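Local coordinates for HIT family hydrolase (Legionella pneumophila subsp. pneumophila, PDB 6D6J), which binds zinc and is probably a hydrolase of the histidine triad (HIT) family, likely acting on nucleotide-type substrates through a histidine nucleophile, at residues 11-16 with 33-38; 52-57 with 62-67; 88-93 with 116-121. One frame throughout, in Å; residues are numbered along the deposited sequence.

Contact 1: residues 11-16 with 33-38. With ZN (zinc ion), chain G.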
loop_
_atom_site.group_PDB
_atom_site.type_symbol
_atom_site.label_atom_id
_atom_site.label_comp_id
_atom_site.label_asym_id
_atom_site.label_seq_id
_atom_site.Cartn_x
_atom_site.Cartn_y
_atom_site.Cartn_z
ATOM N N CYS B 11 8.963 -18.388 -10.691
ATOM C CA CYS B 11 8.716 -17.179 -9.905
ATOM C C CYS B 11 9.668 -17.132 -8.709
ATOM O O CYS B 11 9.690 -18.053 -7.890
ATOM C CB CYS B 11 7.267 -17.175 -9.429
ATOM S SG CYS B 11 6.922 -15.847 -8.243
ATOM N N LEU B 12 10.433 -16.040 -8.590
ATOM C CA LEU B 12 11.410 -15.919 -7.509
ATOM C C LEU B 12 10.747 -15.988 -6.138
ATOM O O LEU B 12 11.281 -16.611 -5.207
ATOM C CB LEU B 12 12.143 -14.586 -7.651
ATOM C CG LEU B 12 13.214 -14.281 -6.609
ATOM C CD1 LEU B 12 14.359 -15.240 -6.798
ATOM C CD2 LEU B 12 13.718 -12.854 -6.748
ATOM N N PHE B 13 9.587 -15.346 -5.983
ATOM C CA PHE B 13 8.966 -15.311 -4.667
ATOM C C PHE B 13 8.304 -16.629 -4.309
ATOM O O PHE B 13 8.291 -16.992 -3.126
ATOM C CB PHE B 13 8.001 -14.131 -4.560
ATOM C CG PHE B 13 8.692 -12.779 -4.486
ATOM C CD1 PHE B 13 10.079 -12.672 -4.453
ATOM C CD2 PHE B 13 7.947 -11.618 -4.473
ATOM C CE1 PHE B 13 10.703 -11.423 -4.379
ATOM C CE2 PHE B 13 8.571 -10.361 -4.411
ATOM C CZ PHE B 13 9.947 -10.266 -4.365
ATOM N N CYS B 14 7.787 -17.373 -5.301
ATOM C CA CYS B 14 7.347 -18.732 -5.012
ATOM C C CYS B 14 8.521 -19.584 -4.561
ATOM O O CYS B 14 8.399 -20.380 -3.621
ATOM C CB CYS B 14 6.667 -19.345 -6.236
ATOM S SG CYS B 14 4.950 -18.778 -6.507
ATOM N N LYS B 15 9.679 -19.423 -5.204
ATOM C CA LYS B 15 10.852 -20.182 -4.781
ATOM C C LYS B 15 11.248 -19.855 -3.349
ATOM O O LYS B 15 11.590 -20.764 -2.573
ATOM C CB LYS B 15 12.013 -19.952 -5.739
ATOM C CG LYS B 15 11.805 -20.602 -7.104
ATOM C CD LYS B 15 12.974 -20.290 -8.027
ATOM C CE LYS B 15 12.739 -20.779 -9.449
ATOM N NZ LYS B 15 13.804 -20.296 -10.378
ATOM N N ILE B 16 11.209 -18.571 -2.975
ATOM C CA ILE B 16 11.488 -18.193 -1.594
ATOM C C ILE B 16 10.460 -18.814 -0.661
ATOM O O ILE B 16 10.807 -19.368 0.388
ATOM C CB ILE B 16 11.544 -16.660 -1.460
ATOM C CG1 ILE B 16 12.805 -16.129 -2.171
ATOM C CG2 ILE B 16 11.526 -16.235 0.014
ATOM C CD1 ILE B 16 12.912 -14.604 -2.253
ATOM N N LEU B 33 3.952 -14.731 4.082
ATOM C CA LEU B 33 5.361 -14.793 4.436
ATOM C C LEU B 33 5.947 -13.391 4.340
ATOM O O LEU B 33 5.580 -12.621 3.445
ATOM C CB LEU B 33 6.097 -15.701 3.431
ATOM C CG LEU B 33 7.556 -16.038 3.711
ATOM C CD1 LEU B 33 7.646 -17.014 4.888
ATOM C CD2 LEU B 33 8.214 -16.617 2.486
ATOM N N ALA B 34 6.860 -13.053 5.245
ATOM C CA ALA B 34 7.559 -11.775 5.169
ATOM C C ALA B 34 9.052 -12.016 5.284
ATOM O O ALA B 34 9.495 -12.853 6.077
ATOM C CB ALA B 34 7.112 -10.788 6.245
ATOM N N PHE B 35 9.825 -11.279 4.493
ATOM C CA PHE B 35 11.265 -11.490 4.431
ATOM C C PHE B 35 11.945 -10.192 4.018
ATOM O O PHE B 35 11.306 -9.264 3.509
ATOM C CB PHE B 35 11.627 -12.662 3.489
ATOM C CG PHE B 35 11.065 -12.532 2.101
ATOM C CD1 PHE B 35 9.782 -12.976 1.814
ATOM C CD2 PHE B 35 11.829 -11.989 1.076
ATOM C CE1 PHE B 35 9.268 -12.857 0.530
ATOM C CE2 PHE B 35 11.310 -11.864 -0.205
ATOM C CZ PHE B 35 10.034 -12.300 -0.473
ATOM N N ARG B 36 13.257 -10.125 4.230
ATOM C CA ARG B 36 13.986 -8.918 3.848
ATOM C C ARG B 36 14.141 -8.795 2.333
ATOM O O ARG B 36 14.447 -9.768 1.641
ATOM C CB ARG B 36 15.387 -8.935 4.447
ATOM C CG ARG B 36 15.440 -8.788 5.960
ATOM C CD ARG B 36 16.876 -8.662 6.407
ATOM N NE ARG B 36 17.012 -8.364 7.822
ATOM C CZ ARG B 36 18.170 -7.995 8.359
ATOM N NH1 ARG B 36 19.253 -7.926 7.592
ATOM N NH2 ARG B 36 18.249 -7.710 9.646
ATOM N N ASP B 37 13.992 -7.573 1.821
ATOM C CA ASP B 37 14.402 -7.287 0.446
ATOM C C ASP B 37 15.927 -7.274 0.395
ATOM O O ASP B 37 16.568 -6.599 1.202
ATOM C CB ASP B 37 13.840 -5.917 0.038
ATOM C CG ASP B 37 13.951 -5.623 -1.449
ATOM O OD1 ASP B 37 14.978 -5.922 -2.081
ATOM O OD2 ASP B 37 12.999 -5.025 -1.987
ATOM N N ILE B 38 16.519 -8.027 -0.538
ATOM C CA ILE B 38 17.977 -8.086 -0.639
ATOM C C ILE B 38 18.594 -6.767 -1.075
ATOM O O ILE B 38 19.793 -6.573 -0.868
ATOM C CB ILE B 38 18.485 -9.209 -1.568
ATOM C CG1 ILE B 38 17.933 -9.065 -2.999
ATOM C CG2 ILE B 38 18.184 -10.578 -0.986
ATOM C CD1 ILE B 38 18.677 -9.923 -4.003
HETATM ZN ZN ZN G . 4.997 -16.615 -7.259
#

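Contact 2: residues 52-57 with 62-67. With ZN (zinc ion), chain G.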
loop_
_atom_site.group_PDB
_atom_site.type_symbol
_atom_site.label_atom_id
_atom_site.label_comp_id
_atom_site.label_asym_id
_atom_site.label_seq_id
_atom_site.Cartn_x
_atom_site.Cartn_y
_atom_site.Cartn_z
ATOM N N LYS B 52 0.211 -17.891 -1.846
ATOM C CA LYS B 52 -0.436 -18.074 -3.143
ATOM C C LYS B 52 0.203 -17.158 -4.188
ATOM O O LYS B 52 0.482 -15.984 -3.920
ATOM C CB LYS B 52 -1.928 -17.708 -3.008
ATOM C CG LYS B 52 -2.727 -17.803 -4.320
ATOM C CD LYS B 52 -4.180 -17.515 -4.074
ATOM C CE LYS B 52 -4.999 -17.641 -5.328
ATOM N NZ LYS B 52 -6.442 -17.569 -5.022
ATOM N N HIS B 53 0.425 -17.686 -5.397
ATOM C CA HIS B 53 0.947 -16.877 -6.487
ATOM C C HIS B 53 -0.168 -16.043 -7.110
ATOM O O HIS B 53 -1.114 -16.582 -7.694
ATOM C CB HIS B 53 1.601 -17.756 -7.547
ATOM C CG HIS B 53 2.180 -16.965 -8.671
ATOM N ND1 HIS B 53 3.447 -16.413 -8.623
ATOM C CD2 HIS B 53 1.640 -16.584 -9.850
ATOM C CE1 HIS B 53 3.664 -15.745 -9.742
ATOM N NE2 HIS B 53 2.583 -15.825 -10.498
ATOM N N ILE B 54 -0.052 -14.724 -6.985
ATOM C CA ILE B 54 -0.921 -13.759 -7.647
ATOM C C ILE B 54 0.027 -12.760 -8.288
ATOM O O ILE B 54 0.895 -12.217 -7.601
ATOM C CB ILE B 54 -1.858 -13.051 -6.646
ATOM C CG1 ILE B 54 -2.712 -14.057 -5.852
ATOM C CG2 ILE B 54 -2.722 -12.048 -7.389
ATOM C CD1 ILE B 54 -3.493 -13.411 -4.701
ATOM N N ALA B 55 -0.117 -12.522 -9.595
ATOM C CA ALA B 55 0.932 -11.808 -10.321
ATOM C C ALA B 55 0.990 -10.325 -9.967
ATOM O O ALA B 55 2.074 -9.785 -9.719
ATOM C CB ALA B 55 0.763 -11.964 -11.833
ATOM N N THR B 56 -0.154 -9.635 -10.015
ATOM C CA THR B 56 -0.214 -8.195 -9.763
ATOM C C THR B 56 -1.470 -7.863 -8.968
ATOM O O THR B 56 -2.400 -8.669 -8.867
ATOM C CB THR B 56 -0.253 -7.351 -11.054
ATOM O OG1 THR B 56 -1.563 -7.419 -11.627
ATOM C CG2 THR B 56 0.800 -7.789 -12.070
ATOM N N ILE B 57 -1.520 -6.632 -8.447
ATOM C CA ILE B 57 -2.728 -6.170 -7.767
ATOM C C ILE B 57 -3.937 -6.257 -8.686
ATOM O O ILE B 57 -5.059 -6.470 -8.217
ATOM C CB ILE B 57 -2.516 -4.729 -7.248
ATOM C CG1 ILE B 57 -1.423 -4.689 -6.161
ATOM C CG2 ILE B 57 -3.826 -4.100 -6.759
ATOM C CD1 ILE B 57 -1.775 -5.415 -4.861
ATOM N N ASP B 62 -12.421 -10.310 -5.751
ATOM C CA ASP B 62 -13.031 -10.275 -4.432
ATOM C C ASP B 62 -12.662 -11.502 -3.602
ATOM O O ASP B 62 -12.515 -11.388 -2.382
ATOM C CB ASP B 62 -14.535 -9.990 -4.518
ATOM C CG ASP B 62 -14.845 -8.627 -5.173
ATOM O OD1 ASP B 62 -15.928 -8.490 -5.781
ATOM O OD2 ASP B 62 -14.006 -7.699 -5.105
ATOM N N ASP B 63 -12.405 -12.648 -4.243
ATOM C CA ASP B 63 -12.064 -13.841 -3.474
ATOM C C ASP B 63 -10.658 -13.802 -2.879
ATOM O O ASP B 63 -10.360 -14.612 -2.002
ATOM C CB ASP B 63 -12.276 -15.114 -4.299
ATOM C CG ASP B 63 -11.491 -15.112 -5.598
ATOM O OD1 ASP B 63 -10.834 -14.096 -5.908
ATOM O OD2 ASP B 63 -11.546 -16.132 -6.320
ATOM N N ASP B 64 -9.789 -12.894 -3.309
ATOM C CA ASP B 64 -8.474 -12.743 -2.691
ATOM C C ASP B 64 -8.341 -11.410 -1.960
ATOM O O ASP B 64 -7.249 -11.083 -1.480
ATOM C CB ASP B 64 -7.358 -12.872 -3.739
ATOM C CG ASP B 64 -7.109 -14.306 -4.201
ATOM O OD1 ASP B 64 -6.952 -15.186 -3.350
ATOM O OD2 ASP B 64 -7.030 -14.535 -5.418
ATOM N N SER B 65 -9.417 -10.620 -1.874
ATOM C CA SER B 65 -9.262 -9.284 -1.308
ATOM C C SER B 65 -9.018 -9.315 0.192
ATOM O O SER B 65 -8.293 -8.461 0.699
ATOM C CB SER B 65 -10.445 -8.386 -1.665
ATOM O OG SER B 65 -11.629 -8.851 -1.039
ATOM N N GLU B 66 -9.590 -10.288 0.909
ATOM C CA GLU B 66 -9.297 -10.431 2.332
ATOM C C GLU B 66 -7.830 -10.791 2.563
ATOM O O GLU B 66 -7.181 -10.238 3.456
ATOM C CB GLU B 66 -10.224 -11.480 2.946
ATOM C CG GLU B 66 -9.937 -11.714 4.436
ATOM C CD GLU B 66 -10.931 -12.649 5.087
ATOM O OE1 GLU B 66 -11.673 -12.208 5.995
ATOM O OE2 GLU B 66 -10.979 -13.826 4.683
ATOM N N LEU B 67 -7.289 -11.707 1.757
ATOM C CA LEU B 67 -5.862 -12.007 1.813
ATOM C C LEU B 67 -5.020 -10.747 1.619
ATOM O O LEU B 67 -4.048 -10.510 2.352
ATOM C CB LEU B 67 -5.538 -13.070 0.759
ATOM C CG LEU B 67 -4.070 -13.406 0.544
ATOM C CD1 LEU B 67 -3.433 -14.027 1.791
ATOM C CD2 LEU B 67 -3.950 -14.349 -0.656
HETATM ZN ZN ZN G . 4.997 -16.615 -7.259
#

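Contact 3: residues 88-93 with 116-121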
loop_
_atom_site.group_PDB
_atom_site.type_symbol
_atom_site.label_atom_id
_atom_site.label_comp_id
_atom_site.label_asym_id
_atom_site.label_seq_id
_atom_site.Cartn_x
_atom_site.Cartn_y
_atom_site.Cartn_z
ATOM N N GLY B 88 7.884 6.002 12.338
ATOM C CA GLY B 88 7.057 5.999 11.145
ATOM C C GLY B 88 7.715 5.290 9.983
ATOM O O GLY B 88 8.929 5.046 9.975
ATOM N N TYR B 89 6.913 4.954 8.981
ATOM C CA TYR B 89 7.362 4.078 7.901
ATOM C C TYR B 89 6.418 4.247 6.719
ATOM O O TYR B 89 5.376 4.907 6.823
ATOM C CB TYR B 89 7.439 2.615 8.359
ATOM C CG TYR B 89 6.111 2.063 8.822
ATOM C CD1 TYR B 89 5.712 2.162 10.159
ATOM C CD2 TYR B 89 5.235 1.468 7.922
ATOM C CE1 TYR B 89 4.477 1.658 10.582
ATOM C CE2 TYR B 89 4.026 0.959 8.332
ATOM C CZ TYR B 89 3.653 1.045 9.650
ATOM O OH TYR B 89 2.436 0.528 10.017
ATOM N N ARG B 90 6.793 3.641 5.596
ATOM C CA ARG B 90 6.007 3.714 4.376
ATOM C C ARG B 90 5.692 2.315 3.869
ATOM O O ARG B 90 6.528 1.399 3.955
ATOM C CB ARG B 90 6.771 4.506 3.313
ATOM C CG ARG B 90 6.065 4.598 1.948
ATOM C CD ARG B 90 6.673 5.698 1.093
ATOM N NE ARG B 90 6.393 7.004 1.685
ATOM C CZ ARG B 90 7.100 8.114 1.474
ATOM N NH1 ARG B 90 8.176 8.104 0.676
ATOM N NH2 ARG B 90 6.737 9.230 2.102
ATOM N N LEU B 91 4.481 2.155 3.335
ATOM C CA LEU B 91 4.020 0.912 2.715
ATOM C C LEU B 91 3.754 1.176 1.237
ATOM O O LEU B 91 3.095 2.171 0.898
ATOM C CB LEU B 91 2.727 0.442 3.388
ATOM C CG LEU B 91 2.836 0.088 4.878
ATOM C CD1 LEU B 91 1.470 -0.170 5.467
ATOM C CD2 LEU B 91 3.740 -1.104 5.091
ATOM N N VAL B 92 4.265 0.310 0.358
ATOM C CA VAL B 92 4.153 0.538 -1.086
ATOM C C VAL B 92 3.759 -0.754 -1.793
ATOM O O VAL B 92 4.428 -1.782 -1.625
ATOM C CB VAL B 92 5.485 1.041 -1.685
ATOM C CG1 VAL B 92 5.317 1.329 -3.175
ATOM C CG2 VAL B 92 5.985 2.279 -0.945
ATOM N N PHE B 93 2.734 -0.687 -2.653
ATOM C CA PHE B 93 2.514 -1.706 -3.685
ATOM C C PHE B 93 2.878 -1.100 -5.033
ATOM O O PHE B 93 2.366 -0.035 -5.393
ATOM C CB PHE B 93 1.048 -2.160 -3.807
ATOM C CG PHE B 93 0.541 -3.064 -2.705
ATOM C CD1 PHE B 93 1.011 -4.376 -2.567
ATOM C CD2 PHE B 93 -0.480 -2.623 -1.868
ATOM C CE1 PHE B 93 0.479 -5.207 -1.585
ATOM C CE2 PHE B 93 -1.002 -3.451 -0.882
ATOM C CZ PHE B 93 -0.534 -4.743 -0.758
ATOM N N MET B 116 11.150 9.106 5.431
ATOM C CA MET B 116 10.728 8.878 4.054
ATOM C C MET B 116 10.290 10.217 3.473
ATOM O O MET B 116 9.671 11.030 4.165
ATOM C CB MET B 116 9.590 7.850 4.026
ATOM C CG MET B 116 9.958 6.535 4.755
ATOM S SD MET B 116 11.445 5.712 4.154
ATOM C CE MET B 116 10.992 5.353 2.456
ATOM N N THR B 117 10.619 10.453 2.204
ATOM C CA THR B 117 10.474 11.776 1.601
ATOM C C THR B 117 9.421 11.753 0.497
ATOM O O THR B 117 8.873 10.704 0.128
ATOM C CB THR B 117 11.825 12.291 1.079
ATOM O OG1 THR B 117 12.284 11.428 0.034
ATOM C CG2 THR B 117 12.861 12.337 2.197
ATOM N N TRP B 118 9.120 12.937 -0.024
ATOM C CA TRP B 118 8.013 13.102 -0.952
ATOM C C TRP B 118 8.544 13.826 -2.184
ATOM O O TRP B 118 9.269 14.821 -2.043
ATOM C CB TRP B 118 6.897 13.925 -0.290
ATOM C CG TRP B 118 5.525 13.689 -0.868
ATOM C CD1 TRP B 118 4.717 14.601 -1.502
ATOM C CD2 TRP B 118 4.794 12.458 -0.846
ATOM N NE1 TRP B 118 3.525 14.009 -1.858
ATOM C CE2 TRP B 118 3.546 12.695 -1.464
ATOM C CE3 TRP B 118 5.067 11.179 -0.334
ATOM C CZ2 TRP B 118 2.579 11.698 -1.599
ATOM C CZ3 TRP B 118 4.105 10.190 -0.462
ATOM C CH2 TRP B 118 2.878 10.454 -1.099
ATOM N N PRO B 119 8.225 13.365 -3.404
ATOM C CA PRO B 119 7.285 12.289 -3.746
ATOM C C PRO B 119 7.857 10.896 -3.468
ATOM O O PRO B 119 9.076 10.736 -3.301
ATOM C CB PRO B 119 7.114 12.455 -5.269
ATOM C CG PRO B 119 8.431 13.047 -5.729
ATOM C CD PRO B 119 8.812 13.995 -4.607
ATOM N N PRO B 120 6.994 9.886 -3.459
ATOM C CA PRO B 120 7.449 8.505 -3.179
ATOM C C PRO B 120 7.897 7.826 -4.468
ATOM O O PRO B 120 7.300 6.849 -4.948
ATOM C CB PRO B 120 6.186 7.866 -2.601
ATOM C CG PRO B 120 5.085 8.518 -3.402
ATOM C CD PRO B 120 5.532 9.940 -3.660
ATOM N N GLY B 121 8.974 8.354 -5.050
ATOM C CA GLY B 121 9.391 7.952 -6.383
ATOM C C GLY B 121 8.508 8.541 -7.460
ATOM O O GLY B 121 8.483 8.063 -8.598
ATOM O OXT GLY B 121 7.786 9.509 -7.189
HETATM O O HOH W 1 7.294 11.963 2.785
#

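Contact 1: residues 11-16 with 33-38
The Phe35 ring has the CG2 methyl of Ile16 almost exactly over the centre of one face, and at its edge it meets Phe13. That methyl sits 4.0 Å from the ring centroid and only 7° off the ring normal, a CH-pi contact. At the edge, Phe35 CZ points down onto one face of the Phe13 ring, toward its rim, with CZ 4.0 Å from Phe13 CD1. The two ring planes stand at 78°, a T-shaped pair. The other branch of Ile16, CD1, reaches Phe35 CE2 at 3.8 Å. CG2 also brushes Leu33 CD2, two residues back on the same side of strand 32-36.

This is where the short N-terminal helix 12-17 of the HIT domain packs against its antiparallel sheet, segment 12-16 running roughly at right angles to 33-36. Phe35 takes the position between its backbone N and carbonyl carbon (chi1 55°), which presents one ring face to Ile16 CG2 and the CZ edge to Phe13. Cys11 and Cys14, a CxxC pair at the helix start, bind zinc through their SG atoms, with His53 and His105 completing the site. Cys11 SG does double duty, since as N-cap it also accepts a nearly straight N-H...S capping bond from Cys14 N, 3.4 Å to Cys11 SG. Phe13, lying between the two cysteines in sequence, also meets the ring of His107, the predicted nucleophile, edge-to-face.

Contact 2: residues 52-57 with 62-67
Lys52 is stretched out along its whole length, with CG anti to the backbone N (chi1 178°) and every later torsion also close to 180°, and this carries NZ across to the Asp64 carboxylate. Asp64 comes from the opposite direction, its CG lying beside the backbone N and anti to the carbonyl carbon (chi1 -75°). The two meet in a salt bridge. Lys52 NZ is 3.0 Å from Asp64 OD1, which receives it on its syn lone pair, on the side of the other oxygen; the second bond, to Asp64 OD2 at 3.1 Å, is weak. Both oxygens therefore share one ammonium group.

Ile54 CD1 rests against the carboxylate carbon, Asp64 CG, at 3.8 Å, and makes an apolar contact with Leu67 CD2 at 4.2 Å, one turn further along the helix. The contact thus sets the first turns of helix 62-81, the long helix of the HIT fold, against the irregular connection that leaves strand 44-50. That connection carries a zinc ligand: His53, between Lys52 and Ile54, takes no part in the packing on the helix and binds zinc through ND1 (2.1 Å), supplying one of the four ligands. A backbone hydrogen bond between Ile54 and Ile106 ties the same run to the histidine triad segment. Further along, Ile57 packs on Tyr89 of the second subunit, while Ser65, on the helix, packs on Ile73 of that subunit.

Contact 3: residues 88-93 with 116-121
The backbone oxygen of Thr117 takes both terminal nitrogens of Arg90. The principal bond comes from Arg90 NH1, 2.7 Å from Thr117 O with an N-H...O angle of 154°; it lies in the carbonyl plane and nearly in the plane of the guanidinium, 13° out of it. Arg90 NH2 adds a weak bond to the same oxygen at 3.3 Å. A water at the guanidinium edge accepts from Arg90 NH2 (2.9 Å) and donates to Met116 O, so two successive carbonyls are joined to the one arginine.

Strand 89-95 is an outermost strand of the sheet within this chain, and in the dimer it pairs antiparallel with a strand of the second subunit, so that the sheet continues across the interface, as in HIT proteins of the Hint type, where two five-stranded sheets join. Here the C-terminal tail folds back beside it.

The guanidinium is also sandwiched between side chains. Met116 CB lies over the centre of one face, 3.6 Å from Arg90 CZ. Across the opposite face come Trp118 CZ3, set toward the rim, and Pro120 CB, 3.8 Å from Arg90 NH1. The indole does not stack flat here: its plane is turned 67° from the guanidinium, and its benzo edge approaches, with Trp118 CE3 3.5 Å from Arg90 NH2. A bend at chi3 swings the guanidinium between Met116 and Pro120. Arg90 also bonds through NE to Asn94 OD1, through NH1 to Pro120 O and through NH2 to Gly99 O, all of the second subunit. The tail turns through a cis peptide before Pro119 and an inverse gamma turn centred on Pro120, and the terminal carboxylate of Gly121 forms a salt bridge with Arg114 of the second subunit.

From the N terminus, contact 1 closes first, a loop of 16 residues that brings helix 12-17 onto strand 32-36. Contact 2 follows, closing a short connection of four residues between the run after strand 44-50 and the start of helix 62-81. Contact 3 comes last, across 22 residues that include strand 108-112, and returns the C terminus to strand 89-95. The three run in series, neither nested nor crossed. Contacts 1 and 2 meet at the zinc, while Ile57 of contact 2 touches Phe93 of contact 3. Contacts 1 and 3 reach the same sheet on opposite sides of the chain's centre; contacts 2 and 3 both touch the second subunit.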